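Local structure of ectonucleotide pyrophosphatase/phosphodiesterase family member 5 (Mus musculus, 5VEO) at residues A[18-24]-A[219-225]; A[46-52]-A[350-356]; A[343-349]-A[382-386]. The protein probably hydrolyses phosphodiester or pyrophosphate bonds of nucleotides at the cell surface as a zinc-dependent ectoenzyme, with a restricted action on nucleotides. The protein carries 1 engineered substitution. All coordinates share one frame; numbering follows the deposited sequence.

Contact 1 (A[18-24]-A[219-225]). With ZN (zinc ion), chain E; AMP (adenosine monophosphate), chain Q.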
loop_
_atom_site.group_PDB
_atom_site.type_symbol
_atom_site.label_atom_id
_atom_site.label_comp_id
_atom_site.label_asym_id
_atom_site.label_seq_id
_atom_site.Cartn_x
_atom_site.Cartn_y
_atom_site.Cartn_z
ATOM N N VAL A 18 9.051 -4.123 9.588
ATOM C CA VAL A 18 8.262 -4.246 8.360
ATOM C C VAL A 18 8.874 -3.316 7.332
ATOM O O VAL A 18 9.015 -2.102 7.570
ATOM C CB VAL A 18 6.783 -3.907 8.588
ATOM C CG1 VAL A 18 5.971 -4.068 7.273
ATOM C CG2 VAL A 18 6.194 -4.754 9.694
ATOM N N VAL A 19 9.229 -3.880 6.183
ATOM C CA VAL A 19 9.791 -3.134 5.074
ATOM C C VAL A 19 8.798 -3.167 3.931
ATOM O O VAL A 19 8.345 -4.250 3.549
ATOM C CB VAL A 19 11.132 -3.721 4.615
ATOM C CG1 VAL A 19 11.689 -2.896 3.475
ATOM C CG2 VAL A 19 12.091 -3.787 5.781
ATOM N N SER A 20 8.493 -1.995 3.359
ATOM C CA SER A 20 7.697 -1.905 2.132
ATOM C C SER A 20 8.566 -1.315 1.030
ATOM O O SER A 20 9.019 -0.166 1.133
ATOM C CB SER A 20 6.441 -1.056 2.304
ATOM O OG SER A 20 5.787 -0.933 1.064
ATOM N N PHE A 21 8.835 -2.126 0.007
ATOM C CA PHE A 21 9.375 -1.640 -1.255
ATOM C C PHE A 21 8.174 -1.358 -2.127
ATOM O O PHE A 21 7.514 -2.289 -2.598
ATOM C CB PHE A 21 10.306 -2.647 -1.918
ATOM C CG PHE A 21 11.588 -2.853 -1.187
ATOM C CD1 PHE A 21 12.550 -1.860 -1.184
ATOM C CD2 PHE A 21 11.858 -4.047 -0.539
ATOM C CE1 PHE A 21 13.725 -2.031 -0.533
ATOM C CE2 PHE A 21 13.067 -4.224 0.121
ATOM C CZ PHE A 21 13.993 -3.220 0.118
ATOM N N ASP A 22 7.871 -0.085 -2.313
ATOM C CA ASP A 22 6.616 0.282 -2.947
ATOM C C ASP A 22 6.518 -0.335 -4.351
ATOM O O ASP A 22 7.458 -0.248 -5.147
ATOM C CB ASP A 22 6.514 1.806 -3.015
ATOM C CG ASP A 22 5.093 2.280 -3.272
ATOM O OD1 ASP A 22 4.500 1.783 -4.265
ATOM O OD2 ASP A 22 4.561 3.094 -2.473
ATOM N N GLY A 23 5.373 -0.935 -4.661
ATOM C CA GLY A 23 5.102 -1.405 -6.020
ATOM C C GLY A 23 5.876 -2.636 -6.435
ATOM O O GLY A 23 6.155 -2.825 -7.629
ATOM N N PHE A 24 6.221 -3.493 -5.482
ATOM C CA PHE A 24 7.016 -4.684 -5.770
ATOM C C PHE A 24 6.038 -5.822 -6.038
ATOM O O PHE A 24 5.561 -6.514 -5.130
ATOM C CB PHE A 24 7.984 -4.997 -4.634
ATOM C CG PHE A 24 9.129 -5.886 -5.044
ATOM C CD1 PHE A 24 8.916 -7.214 -5.418
ATOM C CD2 PHE A 24 10.423 -5.388 -5.095
ATOM C CE1 PHE A 24 9.984 -8.022 -5.804
ATOM C CE2 PHE A 24 11.494 -6.204 -5.467
ATOM C CZ PHE A 24 11.268 -7.524 -5.820
ATOM N N LEU A 219 12.061 -9.862 10.432
ATOM C CA LEU A 219 12.060 -8.990 9.265
ATOM C C LEU A 219 10.959 -9.439 8.308
ATOM O O LEU A 219 10.958 -10.585 7.861
ATOM C CB LEU A 219 13.417 -9.035 8.567
ATOM C CG LEU A 219 13.544 -8.347 7.216
ATOM C CD1 LEU A 219 13.286 -6.847 7.363
ATOM C CD2 LEU A 219 14.903 -8.597 6.627
ATOM N N ILE A 220 10.036 -8.541 7.998
ATOM C CA ILE A 220 8.931 -8.828 7.091
ATOM C C ILE A 220 9.110 -7.884 5.920
ATOM O O ILE A 220 9.154 -6.667 6.111
ATOM C CB ILE A 220 7.568 -8.639 7.776
ATOM C CG1 ILE A 220 7.431 -9.626 8.955
ATOM C CG2 ILE A 220 6.424 -8.764 6.754
ATOM C CD1 ILE A 220 6.249 -9.405 9.817
ATOM N N VAL A 221 9.246 -8.439 4.712
ATOM C CA VAL A 221 9.478 -7.653 3.509
ATOM C C VAL A 221 8.243 -7.801 2.629
ATOM O O VAL A 221 7.909 -8.913 2.198
ATOM C CB VAL A 221 10.743 -8.096 2.759
ATOM C CG1 VAL A 221 10.935 -7.263 1.487
ATOM C CG2 VAL A 221 11.963 -7.994 3.674
ATOM N N THR A 222 7.569 -6.697 2.350
ATOM C CA THR A 222 6.353 -6.779 1.556
ATOM C C THR A 222 6.205 -5.496 0.745
ATOM O O THR A 222 7.188 -4.793 0.481
ATOM C CB THR A 222 5.160 -7.129 2.475
ATOM O OG1 THR A 222 4.003 -7.440 1.685
ATOM C CG2 THR A 222 4.835 -6.030 3.473
ATOM N N SER A 223 4.992 -5.238 0.285
ATOM C CA SER A 223 4.710 -4.087 -0.556
ATOM C C SER A 223 3.216 -3.805 -0.487
ATOM O O SER A 223 2.443 -4.542 0.144
ATOM C CB SER A 223 5.181 -4.347 -1.986
ATOM O OG SER A 223 5.095 -3.200 -2.796
ATOM N N ASP A 224 2.827 -2.709 -1.122
ATOM C CA ASP A 224 1.439 -2.280 -1.150
ATOM C C ASP A 224 0.645 -2.852 -2.321
ATOM O O ASP A 224 -0.569 -3.002 -2.204
ATOM C CB ASP A 224 1.347 -0.749 -1.149
ATOM C CG ASP A 224 2.218 -0.052 -2.194
ATOM O OD1 ASP A 224 3.125 -0.650 -2.834
ATOM O OD2 ASP A 224 1.974 1.180 -2.371
ATOM N N HIS A 225 1.299 -3.157 -3.436
ATOM C CA HIS A 225 0.622 -3.592 -4.663
ATOM C C HIS A 225 1.673 -3.900 -5.718
ATOM O O HIS A 225 2.881 -3.671 -5.506
ATOM C CB HIS A 225 -0.311 -2.494 -5.206
ATOM C CG HIS A 225 0.426 -1.220 -5.437
ATOM N ND1 HIS A 225 1.317 -1.051 -6.480
ATOM C CD2 HIS A 225 0.540 -0.115 -4.661
ATOM C CE1 HIS A 225 1.937 0.111 -6.336
ATOM N NE2 HIS A 225 1.472 0.701 -5.248
HETATM ZN ZN ZN E . 2.580 1.994 -4.092
HETATM P P AMP Q . 1.461 4.940 -5.139
HETATM O O1P AMP Q . -0.011 4.860 -4.866
HETATM O O2P AMP Q . 1.747 5.261 -6.611
HETATM O O3P AMP Q . 2.223 3.693 -4.699
HETATM O "O5'" AMP Q . 2.072 6.147 -4.283
HETATM C "C5'" AMP Q . 3.466 6.120 -3.941
HETATM C "C4'" AMP Q . 4.111 7.478 -3.924
HETATM O "O4'" AMP Q . 3.700 8.156 -2.744
HETATM C "C3'" AMP Q . 5.638 7.421 -3.848
HETATM O "O3'" AMP Q . 6.209 7.788 -5.084
HETATM C "C2'" AMP Q . 6.017 8.439 -2.768
HETATM O "O2'" AMP Q . 6.979 9.384 -3.153
HETATM C "C1'" AMP Q . 4.695 9.096 -2.427
HETATM N N9 AMP Q . 4.574 9.437 -1.027
HETATM C C8 AMP Q . 4.547 8.600 0.025
HETATM N N7 AMP Q . 4.398 9.310 1.170
HETATM C C5 AMP Q . 4.323 10.616 0.804
HETATM C C6 AMP Q . 4.154 11.912 1.494
HETATM N N6 AMP Q . 4.036 11.947 2.833
HETATM N N1 AMP Q . 4.122 13.035 0.756
HETATM C C2 AMP Q . 4.232 13.031 -0.585
HETATM N N3 AMP Q . 4.380 11.899 -1.292
HETATM C C4 AMP Q . 4.443 10.695 -0.638
#
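Val19 and Val221 lie side by side on neighbouring parallel strands in the central sheet of an alkaline-phosphatase-like fold, and just past the ends of these strands both segments reach a zinc site. The pairing is regular at first: Val19 N binds Ile220 O at 2.8 Å, and Thr222 N binds Val19 O at the same length. On the face bearing Val19 and Val221 the bumps interlock. The CG2 methyl of Val19 slots against Leu219 CD1 at 3.6 Å, while its CG1 lies over the rim of one face of the Phe21 ring. Val221 CG1 meets that ring at its edge, 3.9 Å from CD2, so one valine methyl caps part of a face of the ring while the other abuts its edge. Helix 190-210 closes over this surface, with Leu204 on Val19 and Leu219 and with Val197 on Phe21.

Beyond the strands, residues 21-24 form a type II turn with Gly23 at its positive-phi corner, and Ser223 fills the mouth of the turn. With its OG anti to the backbone N (chi1 -172°), Ser223 reaches inward, giving its proton to Phe21 O at 2.6 Å and accepting Phe24 N at 2.9 Å, which fixes both ends of the turn. Asp224 OD1 takes Gly23 N and overhangs the rim of the His225 ring, leaving OD2 for the metal. The carboxylates of Asp22 and Asp224 are turned 90° to each other, and Tyr172 holds Asp22 OD2. Zinc is bound by Asp22 OD1, Asp224 OD2 and His225 NE2, the histidine nitrogen lying 2.1 Å from it. The fourth ligand is the phosphate oxygen O3P of AMP, 1.8 Å from the zinc and in the plane of the His225 ring at its edge.

Contact 2 (A[46-52]-A[350-356]). With NAG (2-acetamido-2-deoxy-beta-D-glucopyranose), chain G; EDO (1,2-ethanediol), chain K.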
loop_
_atom_site.group_PDB
_atom_site.type_symbol
_atom_site.label_atom_id
_atom_site.label_comp_id
_atom_site.label_asym_id
_atom_site.label_seq_id
_atom_site.Cartn_x
_atom_site.Cartn_y
_atom_site.Cartn_z
ATOM N N HIS A 46 7.695 -17.414 2.614
ATOM C CA HIS A 46 7.344 -16.752 1.360
ATOM C C HIS A 46 5.893 -17.094 1.064
ATOM O O HIS A 46 5.511 -18.255 1.185
ATOM C CB HIS A 46 8.286 -17.237 0.243
ATOM C CG HIS A 46 8.012 -16.685 -1.126
ATOM N ND1 HIS A 46 8.308 -17.408 -2.263
ATOM C CD2 HIS A 46 7.501 -15.501 -1.552
ATOM C CE1 HIS A 46 7.987 -16.696 -3.331
ATOM N NE2 HIS A 46 7.507 -15.533 -2.931
ATOM N N VAL A 47 5.076 -16.092 0.738
ATOM C CA VAL A 47 3.679 -16.301 0.375
ATOM C C VAL A 47 3.523 -15.929 -1.096
ATOM O O VAL A 47 3.814 -14.795 -1.481
ATOM C CB VAL A 47 2.727 -15.478 1.256
ATOM C CG1 VAL A 47 1.286 -15.662 0.788
ATOM C CG2 VAL A 47 2.861 -15.897 2.740
ATOM N N ASN A 48 3.038 -16.872 -1.920
ATOM C CA ASN A 48 2.942 -16.606 -3.358
ATOM C C ASN A 48 1.957 -15.486 -3.691
ATOM O O ASN A 48 2.269 -14.598 -4.499
ATOM C CB ASN A 48 2.519 -17.870 -4.108
ATOM C CG ASN A 48 3.648 -18.840 -4.311
ATOM O OD1 ASN A 48 4.826 -18.479 -4.277
ATOM N ND2 ASN A 48 3.284 -20.096 -4.606
ATOM N N GLN A 49 0.729 -15.567 -3.166
ATOM C CA GLN A 49 -0.382 -14.713 -3.602
ATOM C C GLN A 49 -1.003 -14.013 -2.400
ATOM O O GLN A 49 -1.790 -14.603 -1.656
ATOM C CB GLN A 49 -1.434 -15.508 -4.367
ATOM C CG GLN A 49 -0.976 -15.855 -5.766
ATOM C CD GLN A 49 -0.806 -14.622 -6.670
ATOM O OE1 GLN A 49 -1.766 -13.934 -6.998
ATOM N NE2 GLN A 49 0.419 -14.332 -7.040
ATOM N N VAL A 50 -0.663 -12.738 -2.276
ATOM C CA VAL A 50 -1.185 -11.843 -1.250
ATOM C C VAL A 50 -2.294 -11.032 -1.869
ATOM O O VAL A 50 -2.050 -10.222 -2.777
ATOM C CB VAL A 50 -0.099 -10.903 -0.727
ATOM C CG1 VAL A 50 -0.691 -9.907 0.309
ATOM C CG2 VAL A 50 1.077 -11.694 -0.190
ATOM N N THR A 51 -3.509 -11.248 -1.405
ATOM C CA THR A 51 -4.609 -10.399 -1.830
ATOM C C THR A 51 -4.590 -9.142 -0.981
ATOM O O THR A 51 -4.855 -9.192 0.233
ATOM C CB THR A 51 -5.946 -11.116 -1.701
ATOM O OG1 THR A 51 -5.944 -12.254 -2.549
ATOM C CG2 THR A 51 -7.057 -10.200 -2.119
ATOM N N ASN A 52 -4.256 -8.027 -1.615
ATOM C CA ASN A 52 -4.216 -6.725 -0.964
ATOM C C ASN A 52 -5.615 -6.113 -1.042
ATOM O O ASN A 52 -6.601 -6.839 -1.218
ATOM C CB ASN A 52 -3.088 -5.878 -1.581
ATOM C CG ASN A 52 -3.204 -5.711 -3.109
ATOM O OD1 ASN A 52 -3.912 -6.463 -3.801
ATOM N ND2 ASN A 52 -2.462 -4.731 -3.646
ATOM N N THR A 350 7.152 -22.225 2.083
ATOM C CA THR A 350 6.347 -21.488 1.117
ATOM C C THR A 350 4.881 -21.800 1.340
ATOM O O THR A 350 4.484 -22.968 1.408
ATOM C CB THR A 350 6.738 -21.820 -0.318
ATOM O OG1 THR A 350 8.131 -21.584 -0.485
ATOM C CG2 THR A 350 5.963 -20.934 -1.312
ATOM N N LYS A 351 4.091 -20.745 1.415
ATOM C CA LYS A 351 2.653 -20.781 1.584
ATOM C C LYS A 351 1.989 -20.190 0.342
ATOM O O LYS A 351 2.487 -19.218 -0.232
ATOM C CB LYS A 351 2.296 -19.977 2.834
ATOM C CG LYS A 351 0.867 -19.828 3.099
ATOM C CD LYS A 351 0.705 -19.214 4.450
ATOM C CE LYS A 351 -0.668 -18.723 4.614
ATOM N NZ LYS A 351 -1.574 -19.768 5.059
ATOM N N GLU A 352 0.835 -20.738 -0.059
ATOM C CA GLU A 352 0.251 -20.287 -1.319
ATOM C C GLU A 352 -0.346 -18.880 -1.222
ATOM O O GLU A 352 -0.123 -18.063 -2.120
ATOM C CB GLU A 352 -0.795 -21.273 -1.820
ATOM C CG GLU A 352 -1.500 -20.811 -3.084
ATOM C CD GLU A 352 -0.558 -20.535 -4.266
ATOM O OE1 GLU A 352 0.579 -21.070 -4.302
ATOM O OE2 GLU A 352 -0.984 -19.788 -5.179
ATOM N N ALA A 353 -1.117 -18.578 -0.165
ATOM C CA ALA A 353 -1.921 -17.357 -0.178
ATOM C C ALA A 353 -2.144 -16.759 1.204
ATOM O O ALA A 353 -2.155 -17.462 2.217
ATOM C CB ALA A 353 -3.297 -17.614 -0.808
ATOM N N MET A 354 -2.379 -15.449 1.212
ATOM C CA MET A 354 -2.787 -14.750 2.419
ATOM C C MET A 354 -3.535 -13.496 1.997
ATOM O O MET A 354 -3.461 -13.069 0.843
ATOM C CB MET A 354 -1.579 -14.419 3.294
ATOM C CG MET A 354 -0.804 -13.204 2.861
ATOM S SD MET A 354 0.649 -12.808 3.911
ATOM C CE MET A 354 -0.028 -12.129 5.402
ATOM N N ASN A 355 -4.279 -12.922 2.934
ATOM C CA ASN A 355 -4.854 -11.596 2.764
ATOM C C ASN A 355 -3.979 -10.575 3.478
ATOM O O ASN A 355 -3.510 -10.826 4.593
ATOM C CB ASN A 355 -6.266 -11.554 3.340
ATOM C CG ASN A 355 -7.231 -12.461 2.592
ATOM O OD1 ASN A 355 -7.243 -12.484 1.363
ATOM N ND2 ASN A 355 -8.038 -13.200 3.334
ATOM N N SER A 356 -3.776 -9.414 2.857
ATOM C CA SER A 356 -2.924 -8.427 3.505
ATOM C C SER A 356 -3.554 -7.880 4.779
ATOM O O SER A 356 -2.830 -7.348 5.621
ATOM C CB SER A 356 -2.595 -7.283 2.555
ATOM O OG SER A 356 -3.722 -6.484 2.332
HETATM C C1 NAG G . -9.080 -14.091 2.860
HETATM C C2 NAG G . -8.918 -15.601 3.175
HETATM C C3 NAG G . -10.180 -16.380 2.807
HETATM C C4 NAG G . -11.415 -15.732 3.412
HETATM C C5 NAG G . -11.486 -14.275 2.988
HETATM C C6 NAG G . -12.687 -13.565 3.556
HETATM C C7 NAG G . -6.616 -16.431 3.128
HETATM C C8 NAG G . -5.535 -17.020 2.280
HETATM N N2 NAG G . -7.767 -16.172 2.501
HETATM O O3 NAG G . -10.062 -17.712 3.294
HETATM O O4 NAG G . -12.593 -16.397 2.971
HETATM O O5 NAG G . -10.321 -13.590 3.464
HETATM O O6 NAG G . -12.495 -13.255 4.930
HETATM O O7 NAG G . -6.438 -16.147 4.328
HETATM C C1 EDO K . -7.942 -8.439 1.232
HETATM O O1 EDO K . -6.871 -8.304 2.204
HETATM C C2 EDO K . -9.003 -9.494 1.599
HETATM O O2 EDO K . -10.031 -9.574 0.569
HETATM O O HOH W 1 -8.458 -13.644 -1.064
#
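A parallel strand pair at the margin of the central sheet, kinked in step at Asn48 and Glu352, joins residues 46-52 to 350-356. Ahead of the kink His46 O accepts Lys351 N, and Asn48 N then binds Lys351 O. Beyond it the pairing resumes with Met354 N on Gln49 O, Thr51 N on Met354 O and Ser356 N on Thr51 O.

At the kink the two side chains cross at about a right angle and meet through their polar ends. Asn48 ND2 gives a straight bond (167°) to Glu352 OE1 at 2.9 Å. The acceptor lies in the amide plane, but the donor stands above the plane of the carboxylate, the two flat groups being turned 72° apart.

The buried face is carried by Val47, Val50 and Met354. Met354 CG is wedged between its own backbone N and carbonyl carbon (chi1 80°), which presses it 3.8 Å from Val47 CG1 and 3.9 Å from Val50 CG2. The methionine runs across Val47 but alongside Val50, and its SD lies 4.0 Å from Val47 CG2. Phe338 of the adjoining strand 338-341 touches all three.

The face bearing Thr51 and Asn355 carries a sugar instead. Asn355 ND2 is joined covalently to C1 of an N-acetylglucosamine at 1.5 Å, while its OD1 accepts a water that also bonds Thr51 OG1. The acetyl methyl C8 of the sugar rests 3.4 Å from Ala353 O. An ethanediol, probably from the crystallisation liquor, donates a hydrogen bond from O1 to Thr51 O. Strand 349-355 is the outermost of the sheet on this side, an N-glycosylated edge strand in the alkaline-phosphatase-like alpha/beta fold of a cell-surface or secreted protein.

Contact 3 (A[343-349]-A[382-386])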
loop_
_atom_site.group_PDB
_atom_site.type_symbol
_atom_site.label_atom_id
_atom_site.label_comp_id
_atom_site.label_asym_id
_atom_site.label_seq_id
_atom_site.Cartn_x
_atom_site.Cartn_y
_atom_site.Cartn_z
ATOM N N PRO A 343 13.322 -15.127 14.220
ATOM C CA PRO A 343 13.200 -16.212 15.200
ATOM C C PRO A 343 11.787 -16.751 15.329
ATOM O O PRO A 343 11.612 -17.927 15.670
ATOM C CB PRO A 343 13.701 -15.562 16.499
ATOM C CG PRO A 343 13.605 -14.102 16.275
ATOM C CD PRO A 343 13.800 -13.867 14.812
ATOM N N ALA A 344 10.771 -15.948 15.030
ATOM C CA ALA A 344 9.390 -16.401 15.102
ATOM C C ALA A 344 8.909 -17.104 13.835
ATOM O O ALA A 344 7.816 -17.685 13.849
ATOM C CB ALA A 344 8.460 -15.220 15.384
ATOM N N PHE A 345 9.687 -17.077 12.762
ATOM C CA PHE A 345 9.244 -17.580 11.465
ATOM C C PHE A 345 9.895 -18.912 11.104
ATOM O O PHE A 345 11.042 -19.191 11.465
ATOM C CB PHE A 345 9.540 -16.541 10.385
ATOM C CG PHE A 345 8.557 -15.417 10.359
ATOM C CD1 PHE A 345 8.899 -14.153 10.815
ATOM C CD2 PHE A 345 7.269 -15.631 9.899
ATOM C CE1 PHE A 345 7.978 -13.122 10.782
ATOM C CE2 PHE A 345 6.345 -14.609 9.874
ATOM C CZ PHE A 345 6.707 -13.343 10.330
ATOM N N ARG A 346 9.144 -19.741 10.385
ATOM C CA ARG A 346 9.699 -20.973 9.856
ATOM C C ARG A 346 10.813 -20.676 8.864
ATOM O O ARG A 346 11.025 -19.538 8.443
ATOM C CB ARG A 346 8.605 -21.803 9.199
ATOM C CG ARG A 346 7.604 -22.289 10.200
ATOM C CD ARG A 346 6.357 -22.801 9.538
ATOM N NE ARG A 346 6.566 -24.088 8.915
ATOM C CZ ARG A 346 5.588 -24.859 8.448
ATOM N NH1 ARG A 346 4.327 -24.455 8.539
ATOM N NH2 ARG A 346 5.880 -26.049 7.914
ATOM N N LYS A 347 11.533 -21.728 8.488
ATOM C CA LYS A 347 12.659 -21.619 7.570
ATOM C C LYS A 347 12.411 -22.457 6.328
ATOM O O LYS A 347 12.023 -23.629 6.429
ATOM C CB LYS A 347 13.949 -22.068 8.243
ATOM C CG LYS A 347 14.372 -21.171 9.394
ATOM C CD LYS A 347 15.683 -21.681 9.991
ATOM C CE LYS A 347 16.866 -20.756 9.715
ATOM N NZ LYS A 347 17.553 -21.135 8.432
ATOM N N ASN A 348 12.678 -21.873 5.167
ATOM C CA ASN A 348 12.527 -22.522 3.863
ATOM C C ASN A 348 11.093 -23.000 3.611
ATOM O O ASN A 348 10.870 -24.087 3.068
ATOM C CB ASN A 348 13.516 -23.685 3.714
ATOM C CG ASN A 348 13.791 -24.012 2.278
ATOM O OD1 ASN A 348 13.717 -23.135 1.408
ATOM N ND2 ASN A 348 14.092 -25.278 1.996
ATOM N N PHE A 349 10.118 -22.168 3.967
ATOM C CA PHE A 349 8.705 -22.515 3.917
ATOM C C PHE A 349 7.976 -21.615 2.928
ATOM O O PHE A 349 8.142 -20.384 2.955
ATOM C CB PHE A 349 8.060 -22.385 5.296
ATOM C CG PHE A 349 6.579 -22.642 5.302
ATOM C CD1 PHE A 349 6.076 -23.919 5.046
ATOM C CD2 PHE A 349 5.681 -21.621 5.558
ATOM C CE1 PHE A 349 4.709 -24.158 5.065
ATOM C CE2 PHE A 349 4.323 -21.860 5.588
ATOM C CZ PHE A 349 3.831 -23.131 5.314
ATOM N N GLN A 382 -1.134 -18.400 10.969
ATOM C CA GLN A 382 -0.376 -19.049 12.037
ATOM C C GLN A 382 0.637 -20.054 11.495
ATOM O O GLN A 382 1.669 -20.284 12.134
ATOM C CB GLN A 382 -1.328 -19.723 13.029
ATOM C CG GLN A 382 -2.168 -20.829 12.449
ATOM C CD GLN A 382 -3.043 -21.499 13.494
ATOM O OE1 GLN A 382 -2.738 -21.468 14.686
ATOM N NE2 GLN A 382 -4.142 -22.099 13.051
ATOM N N ASP A 383 0.395 -20.633 10.311
ATOM C CA ASP A 383 1.340 -21.618 9.787
ATOM C C ASP A 383 2.649 -21.013 9.292
ATOM O O ASP A 383 3.567 -21.769 8.961
ATOM C CB ASP A 383 0.715 -22.458 8.663
ATOM C CG ASP A 383 0.085 -21.627 7.554
ATOM O OD1 ASP A 383 -0.245 -20.445 7.754
ATOM O OD2 ASP A 383 -0.126 -22.191 6.460
ATOM N N LEU A 384 2.779 -19.677 9.251
ATOM C CA LEU A 384 4.076 -19.079 8.966
ATOM C C LEU A 384 5.041 -19.173 10.145
ATOM O O LEU A 384 6.250 -19.002 9.954
ATOM C CB LEU A 384 3.901 -17.608 8.586
ATOM C CG LEU A 384 3.107 -17.341 7.322
ATOM C CD1 LEU A 384 2.822 -15.831 7.194
ATOM C CD2 LEU A 384 3.868 -17.863 6.103
ATOM N N LEU A 385 4.531 -19.440 11.341
ATOM C CA LEU A 385 5.308 -19.290 12.566
ATOM C C LEU A 385 5.966 -20.602 12.976
ATOM O O LEU A 385 5.401 -21.687 12.790
ATOM C CB LEU A 385 4.405 -18.776 13.690
ATOM C CG LEU A 385 3.776 -17.395 13.438
ATOM C CD1 LEU A 385 2.960 -16.926 14.614
ATOM C CD2 LEU A 385 4.847 -16.370 13.113
ATOM N N SER A 386 7.181 -20.490 13.509
ATOM C CA SER A 386 7.931 -21.657 14.000
ATOM C C SER A 386 7.289 -22.229 15.257
ATOM O O SER A 386 6.676 -21.487 16.026
ATOM C CB SER A 386 9.382 -21.270 14.275
ATOM O OG SER A 386 9.448 -20.137 15.134
HETATM O O HOH W 2 6.836 -18.496 16.375
#
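Arg346 and Leu384 hold together two irregular stretches, the link between strands 338-341 and 349-355 and the last modelled residues of the chain. Arg346 N points at Leu384 O in a nearly linear bond (177°) of 3.0 Å. Two residues on, Ser386 N binds Ala344 O at 2.9 Å from well above the carbonyl plane. A water also donates to Ala344 O and bridges it to Ser386 O.

The arginine side chain makes the longer reach. Its chain is extended at chi2 but folds at chi3 (74°), bringing NH1 round to Asp383 O at 2.8 Å. That donor lies in the carbonyl plane, and the oxygen sits at the edge of the guanidinium. Phe349 CD1 lies over the centre of one guanidinium face of Arg346, 3.5 Å above its plane, and the ring in turn has NH1 above its rim. The opposing segment supports the same ring at its edge, where Leu384 CD2 approaches CE2. With Arg346 replaced by an alanine, Asp383 O would probably lose its side-chain donor and the face of Phe349 the flat group over it.

Phe345 takes a different course: with CG anti to its carbonyl carbon (chi1 -78°), its ring runs alongside Leu384. The ring edge meets Leu384 O, 3.5 Å from CD2, while Leu385 CD2 comes to within 4.0 Å of CE2. Leu362 of helix 359-366 and Val45 of strand 45-51 pack against Phe345 as well.

Although the carboxylate of Asp383 is nearby, its OD1 forms a salt bridge with Lys351, and Arg346 is bound to the carbonyl of the same residue instead. The polar grip thus rests largely on main-chain carbonyls, with apolar rings and leucines packed beneath, and no salt bridge joins the two segments, the arginine and the aspartate carboxylate being too far apart for one.

From the N terminus, residues 18-24 open contact 1 and residues 46-52 open contact 2 before 219-225 return to close contact 1, so these two cross. Contact 3 opens only later, at 343-349; 350-356 directly after it close contact 2, and 382-386 close contact 3 at the end of the modelled chain. Contacts 2 and 3 therefore cross as well, whereas 1 and 3 follow in series. In the sheet, strand 338-341 separates the strand pairs of contacts 1 and 2. Asn52 spans toward the zinc site by bonding Asp224 O, Ile220 packs on Phe345, and Val47 on Leu384, tying the metal-binding centre, the glycosylated edge and the C-terminal tail together.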